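Long-range contact in putative isochorismatase (PDB 3KL2), which is probably a hydrolase of the isochorismatase family, although its actual substrate and reaction are not established: residues 60-64 with 182-186. Residues are numbered along the deposited sequence; the frame is centred on the assembly and turned at random.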
loop_
_atom_site.group_PDB
_atom_site.type_symbol
_atom_site.label_atom_id
_atom_site.label_comp_id
_atom_site.label_asym_id
_atom_site.label_seq_id
_atom_site.Cartn_x
_atom_site.Cartn_y
_atom_site.Cartn_z
ATOM N N ASN A 60 0.081 -0.180 -32.903
ATOM C CA ASN A 60 0.937 -1.230 -32.345
ATOM C C ASN A 60 0.247 -1.882 -31.129
ATOM O O ASN A 60 0.362 -3.075 -30.893
ATOM C CB ASN A 60 2.296 -0.653 -31.911
ATOM C CG ASN A 60 3.187 -0.254 -33.064
ATOM O OD1 ASN A 60 3.269 -0.938 -34.084
ATOM N ND2 ASN A 60 3.902 0.852 -32.879
ATOM N N THR A 61 -0.452 -1.075 -30.355
ATOM C CA THR A 61 -1.162 -1.590 -29.190
ATOM C C THR A 61 -2.260 -2.539 -29.654
ATOM O O THR A 61 -2.416 -3.633 -29.096
ATOM C CB THR A 61 -1.761 -0.460 -28.332
ATOM O OG1 THR A 61 -0.737 0.487 -28.014
ATOM C CG2 THR A 61 -2.337 -1.022 -27.030
ATOM N N VAL A 62 -2.976 -2.131 -30.710
ATOM C CA VAL A 62 -4.063 -2.946 -31.277
ATOM C C VAL A 62 -3.528 -4.308 -31.653
ATOM O O VAL A 62 -4.079 -5.304 -31.253
ATOM C CB VAL A 62 -4.760 -2.263 -32.454
ATOM C CG1 VAL A 62 -5.779 -3.211 -33.120
ATOM C CG2 VAL A 62 -5.444 -1.002 -31.972
ATOM N N ALA A 63 -2.419 -4.346 -32.379
ATOM C CA ALA A 63 -1.825 -5.608 -32.767
ATOM C C ALA A 63 -1.388 -6.459 -31.554
ATOM O O ALA A 63 -1.325 -7.693 -31.647
ATOM C CB ALA A 63 -0.651 -5.368 -33.696
ATOM N N VAL A 64 -1.079 -5.831 -30.425
ATOM C CA VAL A 64 -0.623 -6.595 -29.274
ATOM C C VAL A 64 -1.840 -7.119 -28.517
ATOM O O VAL A 64 -1.827 -8.230 -27.966
ATOM C CB VAL A 64 0.280 -5.784 -28.317
ATOM C CG1 VAL A 64 0.564 -6.597 -27.062
ATOM C CG2 VAL A 64 1.601 -5.383 -28.981
ATOM N N LEU A 182 6.207 -1.904 -23.181
ATOM C CA LEU A 182 6.095 -1.926 -24.603
ATOM C C LEU A 182 6.636 -0.601 -25.127
ATOM O O LEU A 182 5.907 0.432 -25.146
ATOM C CB LEU A 182 4.642 -2.108 -25.029
ATOM C CG LEU A 182 3.988 -3.492 -24.824
ATOM C CD1 LEU A 182 2.490 -3.388 -24.888
ATOM C CD2 LEU A 182 4.481 -4.479 -25.869
ATOM N N THR A 183 7.903 -0.633 -25.549
ATOM C CA THR A 183 8.639 0.583 -25.935
ATOM C C THR A 183 7.985 1.329 -27.091
ATOM O O THR A 183 8.040 2.551 -27.115
ATOM C CB THR A 183 10.113 0.271 -26.299
ATOM O OG1 THR A 183 10.160 -0.687 -27.380
ATOM C CG2 THR A 183 10.856 -0.292 -25.060
ATOM N N ASP A 184 7.347 0.608 -28.017
ATOM C CA ASP A 184 6.612 1.239 -29.122
ATOM C C ASP A 184 5.081 1.241 -28.939
ATOM O O ASP A 184 4.365 1.341 -29.933
ATOM C CB ASP A 184 7.001 0.649 -30.513
ATOM C CG ASP A 184 6.742 -0.850 -30.621
ATOM O OD1 ASP A 184 6.321 -1.421 -29.606
ATOM O OD2 ASP A 184 6.976 -1.472 -31.695
ATOM N N CYS A 185 4.577 1.142 -27.704
ATOM C CA CYS A 185 3.126 1.324 -27.423
ATOM C C CYS A 185 2.906 2.323 -26.310
ATOM O O CYS A 185 1.959 2.232 -25.546
ATOM C CB CYS A 185 2.466 0.013 -27.049
ATOM S SG CYS A 185 2.503 -1.223 -28.297
ATOM N N VAL A 186 3.799 3.283 -26.200
ATOM C CA VAL A 186 3.640 4.330 -25.223
ATOM C C VAL A 186 3.925 5.676 -25.874
ATOM O O VAL A 186 4.569 5.711 -26.919
ATOM C CB VAL A 186 4.565 4.117 -24.002
ATOM C CG1 VAL A 186 4.195 2.806 -23.276
ATOM C CG2 VAL A 186 5.997 4.163 -24.411
#
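Thr61 and Cys185 bring the two backbones nearest, 5.5 Å from CA to CA, where a turn of helix 57-71 faces a type I beta turn, Leu182 to Cys185, that interrupts strand 178-187. The turn is closed by Cys185 N bonding to Leu182 O. Across the gap, Asn60 ND2 donates to Asp184 O over 3.0 Å, with a bent N-H...O angle of 141°. The donor lies in the carbonyl plane, while Asp184 O is tilted out of the Asn60 amide plane. The Asn60 amide also stacks against the Asp184 carboxylate, their planes 24° apart, while Asp184 OD2 bonds to Ser211 OG. Cys185 SG, anti to its own carbonyl carbon (chi1 -62°), reaches the helix, 3.7 Å from Asn60 CB. Thr61 OG1 touches Cys185 CB at 3.4 Å and is hydrogen-bonded to Met57 O and Tyr33 OH. One helical turn on from Asn60, Val64 CG1 meets Leu182 CD1 at 4.3 Å. Replacing Asn60 with leucine would probably leave Asp184 O without this amide donor and the Asp184 carboxylate without the flat amide stacked against it. Helix 57-71 here packs on the turn that breaks strand 178-187 of the central parallel sheet, a buried contact of the alpha/beta/alpha sandwich of the isochorismatase-like fold.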